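PDB 5OQR: condensin complex subunit 3 from Schizosaccharomyces pombe, which serves as a regulatory subunit of condensin, the complex required to convert interphase chromatin into condensed, mitotic-like chromosomes. Local coordinates for residues Gln338-Ile343 with Arg382-Ser387; Ile369-Asp374 with Ile406-Lys411; Asn705-Leu710 with Gly735-Pro740; Phe729-Leu734 with Leu770-Lys775. One frame throughout, in Å; residues are numbered along the deposited sequence.

Interaction 1: Gln338-Ile343 with Arg382-Ser387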
loop_
_atom_site.group_PDB
_atom_site.type_symbol
_atom_site.label_atom_id
_atom_site.label_comp_id
_atom_site.label_asym_id
_atom_site.label_seq_id
_atom_site.Cartn_x
_atom_site.Cartn_y
_atom_site.Cartn_z
ATOM N N GLN A 338 -13.934 8.804 -38.636
ATOM C CA GLN A 338 -15.095 8.315 -37.903
ATOM C C GLN A 338 -15.059 8.786 -36.456
ATOM O O GLN A 338 -16.100 9.119 -35.879
ATOM C CB GLN A 338 -15.149 6.790 -37.959
ATOM C CG GLN A 338 -14.965 6.180 -39.342
ATOM C CD GLN A 338 -14.510 4.736 -39.269
ATOM O OE1 GLN A 338 -13.389 4.406 -39.660
ATOM N NE2 GLN A 338 -15.372 3.867 -38.760
ATOM N N LEU A 339 -13.868 8.819 -35.858
ATOM C CA LEU A 339 -13.736 9.256 -34.473
ATOM C C LEU A 339 -14.175 10.704 -34.316
ATOM O O LEU A 339 -14.946 11.037 -33.411
ATOM C CB LEU A 339 -12.291 9.079 -34.012
ATOM C CG LEU A 339 -12.001 9.415 -32.550
ATOM C CD1 LEU A 339 -12.576 8.353 -31.633
ATOM C CD2 LEU A 339 -10.512 9.568 -32.335
ATOM N N THR A 340 -13.684 11.585 -35.191
ATOM C CA THR A 340 -14.137 12.972 -35.180
ATOM C C THR A 340 -15.653 13.043 -35.280
ATOM O O THR A 340 -16.295 13.846 -34.596
ATOM C CB THR A 340 -13.492 13.749 -36.329
ATOM O OG1 THR A 340 -12.073 13.553 -36.308
ATOM C CG2 THR A 340 -13.790 15.236 -36.206
ATOM N N TYR A 341 -16.243 12.199 -36.124
ATOM C CA TYR A 341 -17.694 12.160 -36.251
ATOM C C TYR A 341 -18.347 11.670 -34.963
ATOM O O TYR A 341 -19.330 12.260 -34.498
ATOM C CB TYR A 341 -18.072 11.274 -37.439
ATOM C CG TYR A 341 -19.545 10.976 -37.578
ATOM C CD1 TYR A 341 -20.016 9.675 -37.487
ATOM C CD2 TYR A 341 -20.463 11.989 -37.808
ATOM C CE1 TYR A 341 -21.357 9.391 -37.619
ATOM C CE2 TYR A 341 -21.809 11.715 -37.940
ATOM C CZ TYR A 341 -22.250 10.413 -37.847
ATOM O OH TYR A 341 -23.590 10.128 -37.974
ATOM N N TYR A 342 -17.809 10.605 -34.363
ATOM C CA TYR A 342 -18.387 10.078 -33.128
ATOM C C TYR A 342 -18.324 11.105 -32.007
ATOM O O TYR A 342 -19.260 11.224 -31.209
ATOM C CB TYR A 342 -17.664 8.800 -32.709
ATOM C CG TYR A 342 -17.716 7.683 -33.723
ATOM C CD1 TYR A 342 -18.833 7.489 -34.523
ATOM C CD2 TYR A 342 -16.641 6.820 -33.881
ATOM C CE1 TYR A 342 -18.878 6.467 -35.448
ATOM C CE2 TYR A 342 -16.676 5.799 -34.801
ATOM C CZ TYR A 342 -17.797 5.625 -35.582
ATOM O OH TYR A 342 -17.826 4.603 -36.500
ATOM N N ILE A 343 -17.220 11.847 -31.920
ATOM C CA ILE A 343 -17.105 12.894 -30.910
ATOM C C ILE A 343 -18.154 13.973 -31.144
ATOM O O ILE A 343 -18.778 14.469 -30.199
ATOM C CB ILE A 343 -15.678 13.475 -30.910
ATOM C CG1 ILE A 343 -14.685 12.426 -30.412
ATOM C CG2 ILE A 343 -15.597 14.736 -30.047
ATOM C CD1 ILE A 343 -13.224 12.821 -30.556
ATOM N N ARG A 382 -6.507 16.772 -40.490
ATOM C CA ARG A 382 -7.052 18.105 -40.725
ATOM C C ARG A 382 -8.490 18.209 -40.232
ATOM O O ARG A 382 -8.894 19.246 -39.693
ATOM C CB ARG A 382 -6.969 18.437 -42.214
ATOM C CG ARG A 382 -5.547 18.478 -42.754
ATOM C CD ARG A 382 -5.439 17.807 -44.117
ATOM N NE ARG A 382 -6.299 18.424 -45.119
ATOM C CZ ARG A 382 -5.986 19.507 -45.822
ATOM N NH1 ARG A 382 -4.823 20.117 -45.631
ATOM N NH2 ARG A 382 -6.840 19.986 -46.714
ATOM N N LYS A 383 -9.279 17.150 -40.408
ATOM C CA LYS A 383 -10.669 17.189 -39.969
ATOM C C LYS A 383 -10.756 17.352 -38.458
ATOM O O LYS A 383 -11.427 18.261 -37.955
ATOM C CB LYS A 383 -11.400 15.922 -40.410
ATOM C CG LYS A 383 -12.904 15.989 -40.202
ATOM C CD LYS A 383 -13.561 14.627 -40.308
ATOM C CE LYS A 383 -15.035 14.707 -39.939
ATOM N NZ LYS A 383 -15.719 13.388 -40.029
ATOM N N LEU A 384 -10.079 16.474 -37.716
ATOM C CA LEU A 384 -10.124 16.546 -36.261
ATOM C C LEU A 384 -9.608 17.888 -35.760
ATOM O O LEU A 384 -10.128 18.436 -34.782
ATOM C CB LEU A 384 -9.315 15.397 -35.662
ATOM C CG LEU A 384 -9.263 15.302 -34.139
ATOM C CD1 LEU A 384 -10.658 15.270 -33.533
ATOM C CD2 LEU A 384 -8.480 14.070 -33.741
ATOM N N LEU A 385 -8.587 18.435 -36.419
ATOM C CA LEU A 385 -8.079 19.746 -36.034
ATOM C C LEU A 385 -9.154 20.813 -36.194
ATOM O O LEU A 385 -9.342 21.661 -35.316
ATOM C CB LEU A 385 -6.847 20.087 -36.870
ATOM C CG LEU A 385 -6.191 21.436 -36.582
ATOM C CD1 LEU A 385 -5.702 21.502 -35.148
ATOM C CD2 LEU A 385 -5.047 21.674 -37.546
ATOM N N LYS A 386 -9.871 20.784 -37.319
ATOM C CA LYS A 386 -10.982 21.707 -37.516
ATOM C C LYS A 386 -12.023 21.548 -36.419
ATOM O O LYS A 386 -12.468 22.533 -35.819
ATOM C CB LYS A 386 -11.617 21.468 -38.884
ATOM C CG LYS A 386 -11.526 22.639 -39.831
ATOM C CD LYS A 386 -12.182 22.283 -41.148
ATOM C CE LYS A 386 -12.168 23.442 -42.115
ATOM N NZ LYS A 386 -12.286 22.957 -43.516
ATOM N N SER A 387 -12.433 20.308 -36.150
ATOM C CA SER A 387 -13.429 20.060 -35.112
ATOM C C SER A 387 -12.971 20.618 -33.772
ATOM O O SER A 387 -13.725 21.318 -33.087
ATOM C CB SER A 387 -13.706 18.561 -35.010
ATOM O OG SER A 387 -14.692 18.290 -34.031
#

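Interaction 2: Ile369-Asp374 with Ile406-Lys411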
loop_
_atom_site.group_PDB
_atom_site.type_symbol
_atom_site.label_atom_id
_atom_site.label_comp_id
_atom_site.label_asym_id
_atom_site.label_seq_id
_atom_site.Cartn_x
_atom_site.Cartn_y
_atom_site.Cartn_z
ATOM N N ILE A 369 -8.634 7.903 -26.862
ATOM C CA ILE A 369 -8.379 7.099 -28.052
ATOM C C ILE A 369 -7.679 7.937 -29.111
ATOM O O ILE A 369 -6.767 7.462 -29.796
ATOM C CB ILE A 369 -9.692 6.497 -28.584
ATOM C CG1 ILE A 369 -10.315 5.578 -27.532
ATOM C CG2 ILE A 369 -9.442 5.722 -29.871
ATOM C CD1 ILE A 369 -11.744 5.194 -27.820
ATOM N N GLY A 370 -8.086 9.198 -29.254
ATOM C CA GLY A 370 -7.484 10.048 -30.265
ATOM C C GLY A 370 -6.051 10.414 -29.940
ATOM O O GLY A 370 -5.199 10.470 -30.830
ATOM N N LEU A 371 -5.764 10.673 -28.665
ATOM C CA LEU A 371 -4.393 10.948 -28.250
ATOM C C LEU A 371 -3.472 9.762 -28.493
ATOM O O LEU A 371 -2.258 9.951 -28.622
ATOM C CB LEU A 371 -4.364 11.338 -26.772
ATOM C CG LEU A 371 -4.820 12.765 -26.464
ATOM C CD1 LEU A 371 -5.211 12.907 -25.008
ATOM C CD2 LEU A 371 -3.728 13.754 -26.812
ATOM N N SER A 372 -4.015 8.547 -28.565
ATOM C CA SER A 372 -3.183 7.366 -28.757
ATOM C C SER A 372 -2.792 7.161 -30.213
ATOM O O SER A 372 -1.746 6.567 -30.491
ATOM C CB SER A 372 -3.915 6.127 -28.246
ATOM O OG SER A 372 -5.023 5.820 -29.070
ATOM N N GLN A 373 -3.608 7.637 -31.149
ATOM C CA GLN A 373 -3.357 7.383 -32.561
ATOM C C GLN A 373 -2.117 8.133 -33.030
ATOM O O GLN A 373 -1.864 9.265 -32.615
ATOM C CB GLN A 373 -4.554 7.818 -33.408
ATOM C CG GLN A 373 -5.921 7.411 -32.882
ATOM C CD GLN A 373 -6.148 5.913 -32.915
ATOM O OE1 GLN A 373 -5.280 5.127 -32.536
ATOM N NE2 GLN A 373 -7.325 5.509 -33.379
ATOM N N ASP A 374 -1.345 7.497 -33.905
ATOM C CA ASP A 374 -0.298 8.173 -34.666
ATOM C C ASP A 374 -0.843 8.291 -36.085
ATOM O O ASP A 374 -0.706 7.377 -36.899
ATOM C CB ASP A 374 1.024 7.422 -34.622
ATOM C CG ASP A 374 2.142 8.182 -35.304
ATOM O OD1 ASP A 374 3.178 7.561 -35.620
ATOM O OD2 ASP A 374 1.984 9.400 -35.528
ATOM N N ILE A 406 -7.112 20.619 -25.678
ATOM C CA ILE A 406 -5.918 21.382 -26.017
ATOM C C ILE A 406 -4.703 20.470 -26.119
ATOM O O ILE A 406 -3.788 20.731 -26.908
ATOM C CB ILE A 406 -5.713 22.505 -24.987
ATOM C CG1 ILE A 406 -6.864 23.511 -25.096
ATOM C CG2 ILE A 406 -4.359 23.190 -25.187
ATOM C CD1 ILE A 406 -6.857 24.608 -24.056
ATOM N N GLU A 407 -4.666 19.394 -25.334
ATOM C CA GLU A 407 -3.576 18.433 -25.449
ATOM C C GLU A 407 -3.628 17.706 -26.787
ATOM O O GLU A 407 -2.595 17.514 -27.438
ATOM C CB GLU A 407 -3.640 17.439 -24.290
ATOM C CG GLU A 407 -2.574 16.362 -24.321
ATOM C CD GLU A 407 -2.670 15.419 -23.137
ATOM O OE1 GLU A 407 -3.468 15.696 -22.215
ATOM O OE2 GLU A 407 -1.951 14.398 -23.128
ATOM N N LEU A 408 -4.824 17.298 -27.212
ATOM C CA LEU A 408 -4.977 16.656 -28.513
ATOM C C LEU A 408 -4.712 17.633 -29.650
ATOM O O LEU A 408 -4.186 17.241 -30.695
ATOM C CB LEU A 408 -6.379 16.061 -28.623
ATOM C CG LEU A 408 -6.774 15.350 -29.915
ATOM C CD1 LEU A 408 -5.858 14.183 -30.209
ATOM C CD2 LEU A 408 -8.215 14.886 -29.810
ATOM N N LEU A 409 -5.061 18.906 -29.463
ATOM C CA LEU A 409 -4.734 19.919 -30.457
ATOM C C LEU A 409 -3.228 19.987 -30.685
ATOM O O LEU A 409 -2.758 19.944 -31.827
ATOM C CB LEU A 409 -5.275 21.274 -30.002
ATOM C CG LEU A 409 -5.476 22.332 -31.083
ATOM C CD1 LEU A 409 -6.742 22.050 -31.872
ATOM C CD2 LEU A 409 -5.522 23.715 -30.463
ATOM N N ARG A 410 -2.456 20.093 -29.602
ATOM C CA ARG A 410 -0.999 20.096 -29.711
ATOM C C ARG A 410 -0.498 18.905 -30.513
ATOM O O ARG A 410 0.388 19.045 -31.362
ATOM C CB ARG A 410 -0.377 20.086 -28.312
ATOM C CG ARG A 410 1.133 19.881 -28.281
ATOM C CD ARG A 410 1.870 21.038 -28.930
ATOM N NE ARG A 410 3.309 20.802 -28.982
ATOM C CZ ARG A 410 3.954 20.271 -30.016
ATOM N NH1 ARG A 410 3.300 19.914 -31.113
ATOM N NH2 ARG A 410 5.267 20.097 -29.955
ATOM N N LYS A 411 -1.044 17.721 -30.246
ATOM C CA LYS A 411 -0.598 16.518 -30.937
ATOM C C LYS A 411 -0.828 16.608 -32.440
ATOM O O LYS A 411 -0.054 16.041 -33.218
ATOM C CB LYS A 411 -1.323 15.307 -30.357
ATOM C CG LYS A 411 -0.996 13.987 -31.015
ATOM C CD LYS A 411 -1.977 12.927 -30.556
ATOM C CE LYS A 411 -1.918 11.693 -31.427
ATOM N NZ LYS A 411 -0.788 10.794 -31.063
#

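Interaction 3: Asn705-Leu710 with Gly735-Pro740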
loop_
_atom_site.group_PDB
_atom_site.type_symbol
_atom_site.label_atom_id
_atom_site.label_comp_id
_atom_site.label_asym_id
_atom_site.label_seq_id
_atom_site.Cartn_x
_atom_site.Cartn_y
_atom_site.Cartn_z
ATOM N N ASN A 705 32.900 3.301 5.896
ATOM C CA ASN A 705 31.629 2.681 6.234
ATOM C C ASN A 705 30.750 3.675 6.981
ATOM O O ASN A 705 31.195 4.316 7.937
ATOM C CB ASN A 705 31.868 1.433 7.078
ATOM C CG ASN A 705 30.611 0.633 7.301
ATOM O OD1 ASN A 705 29.948 0.773 8.326
ATOM N ND2 ASN A 705 30.275 -0.221 6.340
ATOM N N VAL A 706 29.498 3.803 6.537
ATOM C CA VAL A 706 28.589 4.770 7.145
ATOM C C VAL A 706 28.308 4.399 8.594
ATOM O O VAL A 706 28.192 5.271 9.463
ATOM C CB VAL A 706 27.288 4.870 6.324
ATOM C CG1 VAL A 706 26.321 5.868 6.955
ATOM C CG2 VAL A 706 27.589 5.269 4.892
ATOM N N HIS A 707 28.182 3.103 8.878
ATOM C CA HIS A 707 27.854 2.680 10.234
ATOM C C HIS A 707 29.032 2.880 11.178
ATOM O O HIS A 707 28.845 3.273 12.334
ATOM C CB HIS A 707 27.400 1.222 10.230
ATOM C CG HIS A 707 25.927 1.048 10.026
ATOM N ND1 HIS A 707 25.325 -0.190 9.984
ATOM C CD2 HIS A 707 24.934 1.953 9.855
ATOM C CE1 HIS A 707 24.026 -0.042 9.800
ATOM N NE2 HIS A 707 23.764 1.249 9.718
ATOM N N LEU A 708 30.251 2.619 10.712
ATOM C CA LEU A 708 31.409 2.937 11.535
ATOM C C LEU A 708 31.576 4.443 11.677
ATOM O O LEU A 708 32.038 4.920 12.719
ATOM C CB LEU A 708 32.670 2.309 10.944
ATOM C CG LEU A 708 33.851 2.189 11.910
ATOM C CD1 LEU A 708 33.528 1.246 13.061
ATOM C CD2 LEU A 708 35.088 1.715 11.174
ATOM N N HIS A 709 31.206 5.203 10.645
ATOM C CA HIS A 709 31.154 6.653 10.778
ATOM C C HIS A 709 30.080 7.067 11.773
ATOM O O HIS A 709 30.261 8.028 12.528
ATOM C CB HIS A 709 30.898 7.293 9.413
ATOM C CG HIS A 709 30.572 8.752 9.483
ATOM N ND1 HIS A 709 29.357 9.264 9.084
ATOM C CD2 HIS A 709 31.299 9.807 9.919
ATOM C CE1 HIS A 709 29.350 10.572 9.265
ATOM N NE2 HIS A 709 30.517 10.927 9.772
ATOM N N LEU A 710 28.957 6.348 11.796
ATOM C CA LEU A 710 27.892 6.667 12.739
ATOM C C LEU A 710 28.323 6.381 14.172
ATOM O O LEU A 710 27.935 7.099 15.099
ATOM C CB LEU A 710 26.632 5.877 12.386
ATOM C CG LEU A 710 25.406 6.138 13.261
ATOM C CD1 LEU A 710 24.978 7.591 13.176
ATOM C CD2 LEU A 710 24.271 5.220 12.862
ATOM N N GLY A 735 25.409 -1.505 19.563
ATOM C CA GLY A 735 25.242 -2.939 19.426
ATOM C C GLY A 735 24.467 -3.350 18.193
ATOM O O GLY A 735 24.607 -4.488 17.737
ATOM N N LYS A 736 23.654 -2.451 17.644
ATOM C CA LYS A 736 22.871 -2.755 16.455
ATOM C C LYS A 736 23.603 -2.427 15.163
ATOM O O LYS A 736 23.184 -2.885 14.096
ATOM C CB LYS A 736 21.545 -1.992 16.487
ATOM C CG LYS A 736 20.788 -2.131 17.794
ATOM C CD LYS A 736 19.544 -1.269 17.813
ATOM C CE LYS A 736 18.863 -1.311 19.171
ATOM N NZ LYS A 736 18.486 -2.693 19.569
ATOM N N LEU A 737 24.682 -1.652 15.233
ATOM C CA LEU A 737 25.422 -1.290 14.034
ATOM C C LEU A 737 25.896 -2.537 13.300
ATOM O O LEU A 737 26.162 -3.581 13.900
ATOM C CB LEU A 737 26.617 -0.409 14.390
ATOM C CG LEU A 737 26.306 0.933 15.052
ATOM C CD1 LEU A 737 27.589 1.605 15.510
ATOM C CD2 LEU A 737 25.545 1.838 14.105
ATOM N N LYS A 738 25.992 -2.417 11.983
ATOM C CA LYS A 738 26.490 -3.476 11.113
ATOM C C LYS A 738 27.859 -3.033 10.608
ATOM O O LYS A 738 27.970 -2.329 9.603
ATOM C CB LYS A 738 25.535 -3.744 9.963
ATOM C CG LYS A 738 24.411 -4.717 10.296
ATOM C CD LYS A 738 23.757 -5.256 9.034
ATOM C CE LYS A 738 24.648 -6.269 8.317
ATOM N NZ LYS A 738 24.336 -6.358 6.865
ATOM N N ILE A 739 28.899 -3.452 11.312
ATOM C CA ILE A 739 30.273 -3.087 10.987
ATOM C C ILE A 739 30.882 -4.239 10.195
ATOM O O ILE A 739 30.937 -5.362 10.714
ATOM C CB ILE A 739 31.090 -2.798 12.255
ATOM C CG1 ILE A 739 30.315 -1.861 13.187
ATOM C CG2 ILE A 739 32.437 -2.197 11.892
ATOM C CD1 ILE A 739 29.958 -0.519 12.579
ATOM N N PRO A 740 31.319 -4.026 8.957
ATOM C CA PRO A 740 32.008 -5.101 8.237
ATOM C C PRO A 740 33.373 -5.387 8.844
ATOM O O PRO A 740 33.937 -4.588 9.595
ATOM C CB PRO A 740 32.130 -4.560 6.809
ATOM C CG PRO A 740 31.982 -3.093 6.937
ATOM C CD PRO A 740 31.079 -2.857 8.096
#

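Interaction 4: Phe729-Leu734 with Leu770-Lys775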
loop_
_atom_site.group_PDB
_atom_site.type_symbol
_atom_site.label_atom_id
_atom_site.label_comp_id
_atom_site.label_asym_id
_atom_site.label_seq_id
_atom_site.Cartn_x
_atom_site.Cartn_y
_atom_site.Cartn_z
ATOM N N PHE A 729 20.321 4.993 25.759
ATOM C CA PHE A 729 19.746 4.574 24.488
ATOM C C PHE A 729 20.727 4.779 23.342
ATOM O O PHE A 729 20.816 3.940 22.439
ATOM C CB PHE A 729 18.448 5.334 24.225
ATOM C CG PHE A 729 17.807 4.980 22.924
ATOM C CD1 PHE A 729 17.789 5.883 21.878
ATOM C CD2 PHE A 729 17.245 3.730 22.735
ATOM C CE1 PHE A 729 17.207 5.552 20.674
ATOM C CE2 PHE A 729 16.663 3.392 21.534
ATOM C CZ PHE A 729 16.648 4.301 20.501
ATOM N N MET A 730 21.471 5.885 23.356
ATOM C CA MET A 730 22.442 6.124 22.296
ATOM C C MET A 730 23.521 5.053 22.282
ATOM O O MET A 730 24.014 4.684 21.210
ATOM C CB MET A 730 23.066 7.510 22.457
ATOM C CG MET A 730 22.063 8.652 22.403
ATOM S SD MET A 730 21.066 8.663 20.898
ATOM C CE MET A 730 22.285 9.143 19.681
ATOM N N ILE A 731 23.900 4.539 23.455
ATOM C CA ILE A 731 24.872 3.454 23.515
ATOM C C ILE A 731 24.258 2.167 22.984
ATOM O O ILE A 731 24.935 1.361 22.339
ATOM C CB ILE A 731 25.394 3.288 24.956
ATOM C CG1 ILE A 731 26.254 4.490 25.343
ATOM C CG2 ILE A 731 26.208 1.999 25.110
ATOM C CD1 ILE A 731 26.515 4.605 26.828
ATOM N N SER A 732 22.965 1.959 23.243
ATOM C CA SER A 732 22.273 0.777 22.736
ATOM C C SER A 732 22.453 0.616 21.233
ATOM O O SER A 732 22.462 -0.511 20.726
ATOM C CB SER A 732 20.786 0.862 23.074
ATOM O OG SER A 732 20.207 2.029 22.517
ATOM N N LEU A 733 22.601 1.724 20.505
ATOM C CA LEU A 733 22.686 1.648 19.052
ATOM C C LEU A 733 24.005 1.047 18.589
ATOM O O LEU A 733 24.052 0.407 17.533
ATOM C CB LEU A 733 22.497 3.040 18.453
ATOM C CG LEU A 733 21.240 3.766 18.936
ATOM C CD1 LEU A 733 21.192 5.170 18.376
ATOM C CD2 LEU A 733 19.991 2.985 18.557
ATOM N N LEU A 734 25.081 1.236 19.358
ATOM C CA LEU A 734 26.371 0.666 18.982
ATOM C C LEU A 734 26.286 -0.844 18.809
ATOM O O LEU A 734 27.007 -1.414 17.986
ATOM C CB LEU A 734 27.422 1.021 20.031
ATOM C CG LEU A 734 27.853 2.486 20.066
ATOM C CD1 LEU A 734 28.487 2.816 21.399
ATOM C CD2 LEU A 734 28.818 2.784 18.934
ATOM N N LEU A 770 28.073 -0.624 29.953
ATOM C CA LEU A 770 29.470 -1.041 29.993
ATOM C C LEU A 770 29.696 -2.318 29.201
ATOM O O LEU A 770 30.753 -2.486 28.585
ATOM C CB LEU A 770 29.908 -1.234 31.444
ATOM C CG LEU A 770 29.929 0.041 32.288
ATOM C CD1 LEU A 770 29.844 -0.291 33.767
ATOM C CD2 LEU A 770 31.182 0.844 31.991
ATOM N N SER A 771 28.721 -3.228 29.200
ATOM C CA SER A 771 28.871 -4.474 28.456
ATOM C C SER A 771 28.821 -4.229 26.953
ATOM O O SER A 771 29.564 -4.858 26.193
ATOM C CB SER A 771 27.786 -5.464 28.877
ATOM O OG SER A 771 28.005 -6.738 28.298
ATOM N N ILE A 772 27.953 -3.321 26.506
ATOM C CA ILE A 772 27.893 -2.990 25.086
ATOM C C ILE A 772 29.186 -2.320 24.644
ATOM O O ILE A 772 29.741 -2.647 23.589
ATOM C CB ILE A 772 26.669 -2.101 24.796
ATOM C CG1 ILE A 772 25.376 -2.841 25.140
ATOM C CG2 ILE A 772 26.643 -1.676 23.329
ATOM C CD1 ILE A 772 24.167 -1.938 25.228
ATOM N N LEU A 773 29.685 -1.373 25.440
ATOM C CA LEU A 773 30.924 -0.692 25.084
ATOM C C LEU A 773 32.101 -1.657 25.061
ATOM O O LEU A 773 32.958 -1.580 24.176
ATOM C CB LEU A 773 31.187 0.453 26.059
ATOM C CG LEU A 773 30.236 1.647 25.961
ATOM C CD1 LEU A 773 30.514 2.636 27.074
ATOM C CD2 LEU A 773 30.355 2.329 24.605
ATOM N N ALA A 774 32.156 -2.580 26.024
ATOM C CA ALA A 774 33.251 -3.543 26.057
ATOM C C ALA A 774 33.188 -4.488 24.866
ATOM O O ALA A 774 34.213 -4.778 24.240
ATOM C CB ALA A 774 33.215 -4.330 27.365
ATOM N N LYS A 775 31.995 -4.979 24.538
ATOM C CA LYS A 775 31.856 -5.862 23.387
ATOM C C LYS A 775 32.179 -5.137 22.089
ATOM O O LYS A 775 32.728 -5.741 21.161
ATOM C CB LYS A 775 30.443 -6.433 23.348
ATOM C CG LYS A 775 30.322 -7.748 22.599
ATOM C CD LYS A 775 28.920 -8.326 22.720
ATOM C CE LYS A 775 28.617 -8.788 24.141
ATOM N NZ LYS A 775 27.353 -8.195 24.659
#

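Interaction 1: Gln338-Ile343 with Arg382-Ser387
T340 projects from helix 336-348 in among K383, L384 and S387 of helix 378-394. Its two branches divide the work. The methyl CG2 stands anti to the backbone N and meets S387, with T340 CG2 3.5 Å from S387 CB. The hydroxyl oxygen lies over L384, with T340 OG1 3.4 Å from L384 CB and CD1 of the same leucine close by. T340 OG1 makes only van der Waals contact with L384; its hydrogen bond goes to V336 O, one turn earlier in its own helix.

K383 closes the outer side. From CG outward its chain is stretched out, and its methylene groups run past T340; K383 CE is 4.0 Å from T340 CG2. The stretched chain carries the ammonium group across to helix 336-348. There K383 NZ is 4.1 Å from Y341 CB and hydrogen-bonds to V337 O. An alanine in place of K383 would probably leave V337 O without this donor and open a gap beside the T340 methyl group.

The CA atoms of T340 and L384 are 5.5 Å apart. The short helical segments run in nearly the same direction, at 21°, with axes 9.4 Å apart. Farther out, Y342 stacks on W303 and its hydroxyl is hydrogen-bonded to E300. L339 and I343 turn to L366 of helix 356-372, the helix between the two in sequence. L384, itself in HEAT repeat 6, reaches L408 and L412 of helix 399-412. The contact thus joins alternate helices of the solenoid.

Interaction 2: Ile369-Asp374 with Ile406-Lys411
L371 and L408 come closest in backbone where the C-terminal part of helix 356-372 passes helix 399-412, with their CA atoms 5.7 Å apart. L371 carries most of the apolar contact. Its CD2 methyl lies against the backbone of the second helix, with L371 CD2 3.6 Å from L408 CA. The CD1 methyl turns to E407 instead, and L371 CD1 is 4.0 Å from E407 CD. The side chains of L371 and E407 cross at about a right angle. E407 is stretched out, and its acid end looks beyond the two segments: OE1 forms a salt bridge with a basic side chain of another protein chain.

L408 answers from the other helix. Its CD1 methyl rests on the backbone of G370, with L408 CD1 3.8 Å from G370 C. L408 also packs on L388 of helix 378-394.

K411 reaches across to the end of helix 356-372. The bend at chi4 (81°) turns NZ toward the backbone there. K411 NZ donates to L371 O at 3.0 Å, from well above the carbonyl plane (51° out of it). The carbonyl of Q373 is also near, but its modelled place is doubtful. S372 OG is hydrogen-bonded to I369 O and to N318.

The chemistry is thus mixed. Two leucines, with the aliphatic part of E407, supply the apolar contact, and a lysine adds a positive charge at the C-terminal end of one helix. That charge would probably be favoured by the helix dipole.

Interaction 3: Asn705-Leu710 with Gly735-Pro740
H707 ND1 is met by both backbone polar atoms of K738. The sound bond is K738 N to H707 ND1, 3.1 Å long with an N-H...N angle of 156°. The donor lies 36° out of the ring plane. The contact of K738 O with H707 ND1, at 3.4 Å, is weak and would need the proton on ND1, so it is an alternative to the first bond. The other ring nitrogen, NE2, is hydrogen-bonded to L680 O and T683 OG1. With ND1 accepting and NE2 facing the carbonyl oxygen of L680, the proton is probably on NE2.

L737 CD2 lies over one face of the H707 ring, toward its rim. The same methyl touches L710, with L737 CD2 3.8 Å from L710 CD2. I739 CD1 lies on the backbone of H707 and L708, and I739 CG2 meets L708 CD1 at 3.8 Å.

N705 is the N-cap of helix 706-717. Its OD1 accepts from L708 N at 3.0 Å, in the carbonyl plane on a lone pair, and more weakly from H707 N. N705 meets P740 tip to tip, with N705 ND2 3.3 Å from P740 CD. An alanine here would probably leave both amides without their cap and a gap beside the proline.

Both segments belong to HEAT repeat 9. The chain leaving helix 725-736 comes back past the capped start of helix 706-717, as expected for the antiparallel helix pair of a HEAT repeat.

Interaction 4: Phe729-Leu734 with Leu770-Lys775
I772 is the first residue of the 770-775 segment to enter the contact with helix 725-736. Its two branches go to different places. The CG2 methyl sits against I731, with I772 CG2 3.6 Å from I731 O and 4.1 Å from I731 CG2. It also comes near the CB of L734, one turn further along. The other branch ends in CD1, which chi2 (165°) extends over the backbone of S732. There I772 CD1 is 4.1 Å from S732 CA. The side chain of S732 itself starts out in the other direction, so the isoleucine meets the main chain here.

L773 follows and packs beside I772 on the same helix. L773 CG lies 4.1 Å from I731 CG2, and the I731 and L773 side chains cross at about a right angle. The CD2 methyl goes on to L734, with L773 CD2 3.7 Å from L734 CD1. I731 is thus shared by I772 and L773, and so is L734.

Between the axes of the two short segments the gap narrows to 9.0 Å, and their N-to-C directions differ by 33°. L773 is buried; F715, L755, Y758 and M765 also touch it. I731 reaches L718, M765 and Y758, and L734 packs on A711 and F715. I772 is only partly buried.

The side-chain contacts are apolar; I772 also rests on main-chain atoms of I731 and S732. Shape rather than directional bonding holds helix 767-785, the last of the modelled chain, against helix 725-736 here.

In the fold
From the N terminus, interaction 1 comes first and closes a loop from helix 336-348 to helix 378-394. Interaction 2 starts within that loop, on helix 356-372, and ends beyond it on helix 399-412, so the two cross. They touch through L385 and L409, and four successive helices are tied together, with the later segment of each contact in HEAT repeat 6. Far along the chain, interaction 3 closes HEAT repeat 9. Interaction 4 crosses it, starting on helix 725-736 before interaction 3 closes and ending on helix 767-785. G735 meets I772 where they adjoin. Interactions 1 and 4 lie on opposite sides of the chain's centre, their own centres about 74 Å apart.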